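Inorganic polyphosphate/ATP-glucomannokinase (Arthrobacter sp., PDB 1WOQ) phosphorylates glucose and mannose, drawing the phosphoryl group from inorganic polyphosphate or ATP, as a kinase of the ROK family. Local coordinates at residues A[193-196]-A[197-200]; A[203-206]-A[207-211]; A[70-73]-A[74-78]. All coordinates share one frame; numbering follows the deposited sequence.

Interaction 1: residues A[193-196]-A[197-200]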
ATOM      1  N   LEU A 193     -18.170   5.392  15.229  1.00 26.87           N
ATOM      2  CA  LEU A 193     -17.743   4.266  16.048  1.00 27.43           C
ATOM      3  C   LEU A 193     -16.608   4.587  17.012  1.00 27.30           C
ATOM      4  O   LEU A 193     -15.650   5.278  16.661  1.00 27.20           O
ATOM      5  CB  LEU A 193     -17.300   3.109  15.149  1.00 27.26           C
ATOM      6  CG  LEU A 193     -18.324   2.096  14.638  1.00 29.92           C
ATOM      7  CD1 LEU A 193     -19.597   2.775  14.190  1.00 31.42           C
ATOM      8  CD2 LEU A 193     -17.688   1.308  13.505  1.00 27.79           C
ATOM      9  N   SER A 194     -16.726   4.077  18.231  1.00 25.51           N
ATOM     10  CA  SER A 194     -15.686   4.256  19.232  1.00 26.38           C
ATOM     11  C   SER A 194     -14.655   3.192  18.871  1.00 25.67           C
ATOM     12  O   SER A 194     -14.918   2.349  18.012  1.00 25.39           O
ATOM     13  CB  SER A 194     -16.239   3.981  20.633  1.00 25.93           C
ATOM     14  OG  SER A 194     -16.716   2.650  20.731  1.00 26.42           O
ATOM     15  N   TRP A 195     -13.489   3.223  19.505  1.00 25.79           N
ATOM     16  CA  TRP A 195     -12.474   2.221  19.213  1.00 25.93           C
ATOM     17  C   TRP A 195     -12.988   0.828  19.576  1.00 26.20           C
ATOM     18  O   TRP A 195     -12.681  -0.149  18.892  1.00 24.39           O
ATOM     19  CB  TRP A 195     -11.180   2.522  19.976  1.00 26.76           C
ATOM     20  CG  TRP A 195     -10.387   3.655  19.387  1.00 28.30           C
ATOM     21  CD1 TRP A 195     -10.003   4.804  20.021  1.00 28.60           C
ATOM     22  CD2 TRP A 195      -9.873   3.744  18.050  1.00 28.68           C
ATOM     23  NE1 TRP A 195      -9.281   5.601  19.162  1.00 29.02           N
ATOM     24  CE2 TRP A 195      -9.187   4.976  17.947  1.00 28.98           C
ATOM     25  CE3 TRP A 195      -9.926   2.903  16.930  1.00 28.15           C
ATOM     26  CZ2 TRP A 195      -8.558   5.387  16.767  1.00 28.81           C
ATOM     27  CZ3 TRP A 195      -9.299   3.313  15.755  1.00 28.88           C
ATOM     28  CH2 TRP A 195      -8.624   4.546  15.686  1.00 29.53           C
ATOM     29  N   ASP A 196     -13.781   0.736  20.642  1.00 25.89           N
ATOM     30  CA  ASP A 196     -14.321  -0.556  21.057  1.00 25.99           C
ATOM     31  C   ASP A 196     -15.344  -1.090  20.063  1.00 24.62           C
ATOM     32  O   ASP A 196     -15.377  -2.290  19.783  1.00 23.20           O
ATOM     33  CB  ASP A 196     -14.959  -0.464  22.447  1.00 29.64           C
ATOM     34  CG  ASP A 196     -13.946  -0.170  23.534  1.00 32.10           C
ATOM     35  OD1 ASP A 196     -12.811  -0.685  23.446  1.00 31.97           O
ATOM     36  OD2 ASP A 196     -14.289   0.566  24.484  1.00 35.83           O
ATOM     37  N   GLU A 197     -16.186  -0.208  19.533  1.00 21.95           N
ATOM     38  CA  GLU A 197     -17.183  -0.637  18.564  1.00 21.55           C
ATOM     39  C   GLU A 197     -16.463  -1.063  17.288  1.00 20.54           C
ATOM     40  O   GLU A 197     -16.868  -2.015  16.617  1.00 19.90           O
ATOM     41  CB  GLU A 197     -18.170   0.497  18.277  1.00 23.53           C
ATOM     42  CG  GLU A 197     -18.983   0.903  19.506  1.00 26.82           C
ATOM     43  CD  GLU A 197     -19.940   2.048  19.229  1.00 29.35           C
ATOM     44  OE1 GLU A 197     -19.491   3.073  18.682  1.00 25.89           O
ATOM     45  OE2 GLU A 197     -21.137   1.922  19.565  1.00 31.64           O
ATOM     46  N   TYR A 198     -15.385  -0.355  16.965  1.00 19.31           N
ATOM     47  CA  TYR A 198     -14.586  -0.669  15.782  1.00 18.17           C
ATOM     48  C   TYR A 198     -13.935  -2.033  15.990  1.00 17.79           C
ATOM     49  O   TYR A 198     -13.770  -2.802  15.044  1.00 16.51           O
ATOM     50  CB  TYR A 198     -13.508   0.403  15.573  1.00 18.75           C
ATOM     51  CG  TYR A 198     -12.745   0.295  14.266  1.00 17.58           C
ATOM     52  CD1 TYR A 198     -13.419   0.173  13.049  1.00 18.29           C
ATOM     53  CD2 TYR A 198     -11.352   0.352  14.243  1.00 17.43           C
ATOM     54  CE1 TYR A 198     -12.722   0.109  11.837  1.00 17.71           C
ATOM     55  CE2 TYR A 198     -10.642   0.294  13.038  1.00 15.57           C
ATOM     56  CZ  TYR A 198     -11.332   0.172  11.842  1.00 16.58           C
ATOM     57  OH  TYR A 198     -10.637   0.115  10.653  1.00 16.59           O
ATOM     58  N   SER A 199     -13.575  -2.333  17.237  1.00 17.80           N
ATOM     59  CA  SER A 199     -12.952  -3.613  17.567  1.00 18.99           C
ATOM     60  C   SER A 199     -13.891  -4.773  17.253  1.00 17.96           C
ATOM     61  O   SER A 199     -13.442  -5.859  16.891  1.00 16.37           O
ATOM     62  CB  SER A 199     -12.557  -3.661  19.046  1.00 20.84           C
ATOM     63  OG  SER A 199     -11.500  -2.760  19.319  1.00 24.30           O
ATOM     64  N   VAL A 200     -15.195  -4.546  17.403  1.00 17.46           N
ATOM     65  CA  VAL A 200     -16.179  -5.584  17.109  1.00 18.78           C
ATOM     66  C   VAL A 200     -16.118  -5.904  15.616  1.00 18.73           C
ATOM     67  O   VAL A 200     -16.092  -7.069  15.213  1.00 16.30           O
ATOM     68  CB  VAL A 200     -17.613  -5.126  17.468  1.00 20.20           C
ATOM     69  CG1 VAL A 200     -18.631  -6.130  16.950  1.00 20.32           C
ATOM     70  CG2 VAL A 200     -17.749  -4.981  18.979  1.00 22.34           C
TER
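A capping box opens helix 195-213: S194 and E197 bond to each other's backbone N-H. The amide of E197 donates to S194 OG at 3.1 Å with an N-H...O angle of 159°. In return S194 N gives its proton to E197 OE1 at 3.0 Å, meeting the anti lone pair, the one turned away from OE2. S194 OG sits between its own backbone N and carbonyl carbon (chi1 60°), which sets the hydroxyl toward the amide three residues on. Two N-H groups at the start of the helix thus gain side-chain acceptors, and the carboxylate, probably negative, lies where the helix dipole should favour it. L193 passes slantwise beside E197, CG to CB 4.0 Å.

W195 and Y198 run side by side, pointing the same way; Y198 CD2 meets the indole edge at W195 CZ3, 3.9 Å away. R188 of helix 185-190 makes a cation-pi contact with W195, and Y198 OH bonds to the carbonyl of A183. One turn on, W195 O takes two bonds from S199, N and OG each at 2.9 Å, arriving from opposite faces of the carbonyl plane.

Interaction 2: residues A[203-206]-A[207-211]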
ATOM      1  N   GLN A 203     -12.908  -7.705  14.837  1.00 15.95           N
ATOM      2  CA  GLN A 203     -12.927  -9.078  15.347  1.00 15.63           C
ATOM      3  C   GLN A 203     -13.608  -9.947  14.297  1.00 15.15           C
ATOM      4  O   GLN A 203     -13.147 -11.046  13.986  1.00 15.78           O
ATOM      5  CB  GLN A 203     -13.715  -9.152  16.659  1.00 16.50           C
ATOM      6  CG  GLN A 203     -13.986 -10.572  17.183  1.00 18.97           C
ATOM      7  CD  GLN A 203     -12.720 -11.341  17.516  1.00 19.86           C
ATOM      8  OE1 GLN A 203     -11.743 -10.772  17.994  1.00 19.98           O
ATOM      9  NE2 GLN A 203     -12.741 -12.649  17.281  1.00 20.73           N
ATOM     10  N   ARG A 204     -14.708  -9.438  13.755  1.00 14.69           N
ATOM     11  CA  ARG A 204     -15.459 -10.155  12.732  1.00 14.73           C
ATOM     12  C   ARG A 204     -14.631 -10.324  11.467  1.00 13.96           C
ATOM     13  O   ARG A 204     -14.556 -11.424  10.910  1.00 13.91           O
ATOM     14  CB  ARG A 204     -16.749  -9.404  12.389  1.00 16.26           C
ATOM     15  CG  ARG A 204     -17.628 -10.117  11.363  1.00 21.15           C
ATOM     16  CD  ARG A 204     -18.095 -11.462  11.900  1.00 26.85           C
ATOM     17  NE  ARG A 204     -17.628 -12.588  11.097  1.00 32.23           N
ATOM     18  CZ  ARG A 204     -18.194 -12.992   9.962  1.00 31.75           C
ATOM     19  NH1 ARG A 204     -19.260 -12.368   9.484  1.00 32.70           N
ATOM     20  NH2 ARG A 204     -17.690 -14.027   9.306  1.00 31.72           N
ATOM     21  N   TYR A 205     -14.014  -9.238  11.012  1.00 13.42           N
ATOM     22  CA  TYR A 205     -13.204  -9.275   9.794  1.00 14.06           C
ATOM     23  C   TYR A 205     -12.014 -10.222   9.906  1.00 14.68           C
ATOM     24  O   TYR A 205     -11.846 -11.126   9.081  1.00 13.88           O
ATOM     25  CB  TYR A 205     -12.693  -7.873   9.441  1.00 14.79           C
ATOM     26  CG  TYR A 205     -11.891  -7.838   8.154  1.00 14.65           C
ATOM     27  CD1 TYR A 205     -12.530  -7.802   6.914  1.00 14.65           C
ATOM     28  CD2 TYR A 205     -10.497  -7.890   8.174  1.00 14.78           C
ATOM     29  CE1 TYR A 205     -11.797  -7.823   5.720  1.00 14.46           C
ATOM     30  CE2 TYR A 205      -9.759  -7.912   6.992  1.00 14.72           C
ATOM     31  CZ  TYR A 205     -10.415  -7.881   5.769  1.00 14.12           C
ATOM     32  OH  TYR A 205      -9.688  -7.924   4.595  1.00 13.28           O
ATOM     33  N   PHE A 206     -11.182 -10.024  10.926  1.00 14.23           N
ATOM     34  CA  PHE A 206     -10.011 -10.870  11.086  1.00 15.11           C
ATOM     35  C   PHE A 206     -10.325 -12.328  11.390  1.00 16.09           C
ATOM     36  O   PHE A 206      -9.619 -13.217  10.917  1.00 14.62           O
ATOM     37  CB  PHE A 206      -9.065 -10.294  12.144  1.00 15.01           C
ATOM     38  CG  PHE A 206      -8.309  -9.087  11.671  1.00 14.74           C
ATOM     39  CD1 PHE A 206      -8.737  -7.807  12.001  1.00 16.57           C
ATOM     40  CD2 PHE A 206      -7.187  -9.231  10.858  1.00 15.07           C
ATOM     41  CE1 PHE A 206      -8.058  -6.684  11.526  1.00 15.54           C
ATOM     42  CE2 PHE A 206      -6.502  -8.117  10.378  1.00 15.73           C
ATOM     43  CZ  PHE A 206      -6.941  -6.840  10.714  1.00 14.64           C
ATOM     44  N   SER A 207     -11.377 -12.589  12.161  1.00 14.67           N
ATOM     45  CA  SER A 207     -11.720 -13.978  12.452  1.00 15.44           C
ATOM     46  C   SER A 207     -12.221 -14.650  11.172  1.00 14.78           C
ATOM     47  O   SER A 207     -11.987 -15.837  10.952  1.00 14.20           O
ATOM     48  CB  SER A 207     -12.775 -14.067  13.569  1.00 16.43           C
ATOM     49  OG  SER A 207     -13.999 -13.483  13.184  1.00 19.47           O
ATOM     50  N   HIS A 208     -12.903 -13.893  10.317  1.00 15.23           N
ATOM     51  CA  HIS A 208     -13.390 -14.457   9.063  1.00 14.46           C
ATOM     52  C   HIS A 208     -12.209 -14.776   8.150  1.00 14.29           C
ATOM     53  O   HIS A 208     -12.126 -15.870   7.594  1.00 14.04           O
ATOM     54  CB  HIS A 208     -14.327 -13.482   8.345  1.00 15.29           C
ATOM     55  CG  HIS A 208     -14.841 -14.001   7.036  1.00 14.37           C
ATOM     56  ND1 HIS A 208     -14.653 -13.337   5.843  1.00 18.37           N
ATOM     57  CD2 HIS A 208     -15.528 -15.127   6.734  1.00 13.79           C
ATOM     58  CE1 HIS A 208     -15.203 -14.031   4.863  1.00 15.91           C
ATOM     59  NE2 HIS A 208     -15.740 -15.122   5.377  1.00 18.82           N
ATOM     60  N   VAL A 209     -11.293 -13.823   8.005  1.00 12.44           N
ATOM     61  CA  VAL A 209     -10.123 -14.017   7.150  1.00 13.38           C
ATOM     62  C   VAL A 209      -9.239 -15.135   7.711  1.00 13.01           C
ATOM     63  O   VAL A 209      -8.605 -15.883   6.968  1.00 13.13           O
ATOM     64  CB  VAL A 209      -9.315 -12.703   7.029  1.00 12.94           C
ATOM     65  CG1 VAL A 209      -8.040 -12.934   6.225  1.00 13.78           C
ATOM     66  CG2 VAL A 209     -10.176 -11.635   6.346  1.00 13.31           C
ATOM     67  N   GLU A 210      -9.214 -15.241   9.035  1.00 13.51           N
ATOM     68  CA  GLU A 210      -8.443 -16.269   9.718  1.00 14.23           C
ATOM     69  C   GLU A 210      -8.991 -17.640   9.324  1.00 14.23           C
ATOM     70  O   GLU A 210      -8.230 -18.586   9.087  1.00 14.32           O
ATOM     71  CB  GLU A 210      -8.555 -16.042  11.229  1.00 16.77           C
ATOM     72  CG  GLU A 210      -8.054 -17.154  12.105  1.00 20.42           C
ATOM     73  CD  GLU A 210      -8.026 -16.731  13.556  1.00 21.62           C
ATOM     74  OE1 GLU A 210      -7.056 -16.053  13.954  1.00 24.64           O
ATOM     75  OE2 GLU A 210      -8.983 -17.053  14.289  1.00 23.19           O
ATOM     76  N   PHE A 211     -10.313 -17.745   9.240  1.00 13.73           N
ATOM     77  CA  PHE A 211     -10.933 -19.009   8.851  1.00 13.76           C
ATOM     78  C   PHE A 211     -10.651 -19.290   7.375  1.00 12.36           C
ATOM     79  O   PHE A 211     -10.431 -20.434   6.978  1.00 12.54           O
ATOM     80  CB  PHE A 211     -12.446 -18.966   9.087  1.00 14.58           C
ATOM     81  CG  PHE A 211     -13.148 -20.257   8.750  1.00 17.87           C
ATOM     82  CD1 PHE A 211     -13.504 -20.551   7.439  1.00 19.16           C
ATOM     83  CD2 PHE A 211     -13.416 -21.195   9.741  1.00 17.65           C
ATOM     84  CE1 PHE A 211     -14.115 -21.765   7.116  1.00 20.09           C
ATOM     85  CE2 PHE A 211     -14.026 -22.410   9.429  1.00 20.47           C
ATOM     86  CZ  PHE A 211     -14.375 -22.694   8.112  1.00 20.57           C
TER
HETATM   87  O   HOH W   1     -15.210 -13.780  16.414  1.00 29.99           O
HETATM   88  O   HOH W   2     -15.891 -14.594  11.546  1.00 32.43           O
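V209 lays its CG2 methyl over one face of the Y205 ring, 4.0 Å from the centroid and 19° off the ring normal, a CH-pi contact displaced toward the CE2-CZ side. The tyrosine CG lies opposite its backbone N (chi1 -178°), while V209 CG2, beside its own backbone N, is the branch directed back toward the ring. Y205 in turn brings CD2 over the centre of the F206 ring. Beyond this pair, Y205 OH bonds to the carbonyl of L169, and I147 and I174 also touch the tyrosine side chain. Replacing Y205 with alanine would probably leave the V209 methyl without its aromatic platform and the L169 carbonyl without this hydroxyl donor.

The Y205-V209 contact is an i to i+4 pair on helix 195-213, whose inner side packs on strands 143-149 and 217-221 of a mixed sheet; F206 meets F218 there edge-to-face. V209 N also donates to Y205 O at 3.0 Å, the helix bond of the same pair.

On another side of the helix, R204 and H208 slant across each other, guanidinium and imidazole planes 74° apart, with R204 NH2 3.5 Å from H208 CD2. The arginine chain bends at chi2 and chi3, and its NH1 makes a salt bridge to D175. A water ties R204 to S207: R204 NE donates to it at 2.7 Å, and it donates to S207 OG. That hydroxyl passes its own proton to Q203 O at 2.7 Å, an oxygen that also accepts S207 N at 3.0 Å. Q203 NE2 holds a second water, which reaches S207 OG weakly, while Q203 OE1 accepts from the backbone N of R236.

Interaction 3: residues A[70-73]-A[74-78]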
ATOM      1  N   GLU A  70      21.382  13.103  -3.478  1.00 27.23           N
ATOM      2  CA  GLU A  70      21.329  11.670  -3.219  1.00 27.00           C
ATOM      3  C   GLU A  70      20.456  10.914  -4.227  1.00 25.66           C
ATOM      4  O   GLU A  70      20.224   9.715  -4.082  1.00 24.70           O
ATOM      5  CB  GLU A  70      20.821  11.408  -1.794  1.00 28.23           C
ATOM      6  CG  GLU A  70      19.441  11.979  -1.493  1.00 32.73           C
ATOM      7  CD  GLU A  70      19.487  13.368  -0.876  1.00 33.60           C
ATOM      8  OE1 GLU A  70      20.232  14.227  -1.382  1.00 34.44           O
ATOM      9  OE2 GLU A  70      18.763  13.604   0.114  1.00 37.27           O
ATOM     10  N   ALA A  71      19.985  11.613  -5.254  1.00 23.82           N
ATOM     11  CA  ALA A  71      19.137  10.993  -6.269  1.00 23.54           C
ATOM     12  C   ALA A  71      19.869   9.954  -7.112  1.00 23.31           C
ATOM     13  O   ALA A  71      21.078  10.053  -7.326  1.00 22.63           O
ATOM     14  CB  ALA A  71      18.558  12.065  -7.180  1.00 22.70           C
ATOM     15  N   PRO A  72      19.143   8.933  -7.594  1.00 23.22           N
ATOM     16  CA  PRO A  72      19.748   7.886  -8.426  1.00 23.15           C
ATOM     17  C   PRO A  72      19.963   8.448  -9.830  1.00 23.20           C
ATOM     18  O   PRO A  72      19.642   9.609 -10.081  1.00 21.74           O
ATOM     19  CB  PRO A  72      18.698   6.781  -8.395  1.00 24.05           C
ATOM     20  CG  PRO A  72      17.418   7.556  -8.332  1.00 22.95           C
ATOM     21  CD  PRO A  72      17.730   8.621  -7.304  1.00 23.17           C
ATOM     22  N   ALA A  73      20.502   7.637 -10.738  1.00 24.17           N
ATOM     23  CA  ALA A  73      20.738   8.083 -12.113  1.00 25.96           C
ATOM     24  C   ALA A  73      19.444   8.624 -12.723  1.00 26.30           C
ATOM     25  O   ALA A  73      18.368   8.073 -12.500  1.00 24.66           O
ATOM     26  CB  ALA A  73      21.273   6.933 -12.956  1.00 26.90           C
ATOM     27  N   ALA A  74      19.565   9.693 -13.504  1.00 25.96           N
ATOM     28  CA  ALA A  74      18.416  10.348 -14.131  1.00 27.56           C
ATOM     29  C   ALA A  74      17.458   9.450 -14.909  1.00 27.54           C
ATOM     30  O   ALA A  74      16.264   9.741 -14.995  1.00 30.22           O
ATOM     31  CB  ALA A  74      18.901  11.484 -15.033  1.00 28.48           C
ATOM     32  N   GLY A  75      17.966   8.365 -15.480  1.00 27.14           N
ATOM     33  CA  GLY A  75      17.099   7.486 -16.246  1.00 23.81           C
ATOM     34  C   GLY A  75      16.688   6.215 -15.529  1.00 22.58           C
ATOM     35  O   GLY A  75      16.102   5.317 -16.137  1.00 22.73           O
ATOM     36  N   SER A  76      16.987   6.135 -14.237  1.00 19.97           N
ATOM     37  CA  SER A  76      16.645   4.954 -13.456  1.00 19.63           C
ATOM     38  C   SER A  76      15.132   4.766 -13.374  1.00 18.40           C
ATOM     39  O   SER A  76      14.377   5.736 -13.346  1.00 17.59           O
ATOM     40  CB  SER A  76      17.234   5.065 -12.047  1.00 20.35           C
ATOM     41  OG  SER A  76      16.775   6.230 -11.386  1.00 19.56           O
ATOM     42  N   PRO A  77      14.670   3.507 -13.343  1.00 17.24           N
ATOM     43  CA  PRO A  77      13.234   3.229 -13.262  1.00 16.15           C
ATOM     44  C   PRO A  77      12.642   3.708 -11.939  1.00 15.33           C
ATOM     45  O   PRO A  77      13.328   3.737 -10.920  1.00 15.64           O
ATOM     46  CB  PRO A  77      13.169   1.709 -13.414  1.00 17.94           C
ATOM     47  CG  PRO A  77      14.454   1.260 -12.805  1.00 19.92           C
ATOM     48  CD  PRO A  77      15.446   2.254 -13.365  1.00 20.28           C
ATOM     49  N   VAL A  78      11.369   4.082 -11.974  1.00 12.83           N
ATOM     50  CA  VAL A  78      10.666   4.570 -10.792  1.00 13.70           C
ATOM     51  C   VAL A  78       9.503   3.648 -10.441  1.00 14.20           C
ATOM     52  O   VAL A  78       8.717   3.273 -11.311  1.00 14.16           O
ATOM     53  CB  VAL A  78      10.112   5.993 -11.039  1.00 14.64           C
ATOM     54  CG1 VAL A  78       9.305   6.473  -9.836  1.00 13.35           C
ATOM     55  CG2 VAL A  78      11.260   6.940 -11.329  1.00 14.83           C
TER
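S76 holds the carbonyl of A73 with two bonds, one from its backbone and one from its side chain. The hydroxyl OG donates to A73 O at 2.7 Å, within the carbonyl plane and with a C=O...O angle of 155°. The amide S76 N donates to the same oxygen at 2.9 Å and with a fairly straight N-H...O angle of 164°, but it comes from well above that plane. The two donors therefore approach the oxygen in different directions. S76 chi1 is 58°, placing OG between the backbone N and the carbonyl carbon of its own residue and turning the hydroxyl back toward A73. P72 brings its CG to 3.4 Å from S76 OG.

What brings donor and acceptor together is a type I beta turn from A73 to S76, with A74 and G75 at its corners; the amide bond closes it in the usual i to i+3 way. The turn sits at the surface, in the loop that runs from helix 51-66 to strand 78-82. Farther out, P72 rests on I15 of strand 14-19, and S76 O accepts from R116 NE. V78 then enters the sheet through backbone bonds with P117 and E119, its side chain against I15 and I17.

The bond from OG probably limits rotation of the S76 hydroxyl, and the A73 oxygen receives two donors from within the loop itself, which probably steadies the turn.

Interactions 1 and 2 follow one another on helix 195-213: residues 193-200 start it, residues 203-211 continue it, and their centres lie 15 Å apart. Interaction 3 belongs to a loop leading into strand 78-82, in the sheet that also holds strands 14-19 and 118-122, not the one helix 195-213 packs on. It lies on the opposite side of the chain's centre, 44 Å from interaction 1 and 42 Å from interaction 2 between centres. Bound beta-D-glucopyranose is about 11 Å from the Y198 side chain and about 9 Å from that of Y205, so neither touches the sugar. Y205 comes nearer indirectly: its partner L169 directly follows pocket residue E168.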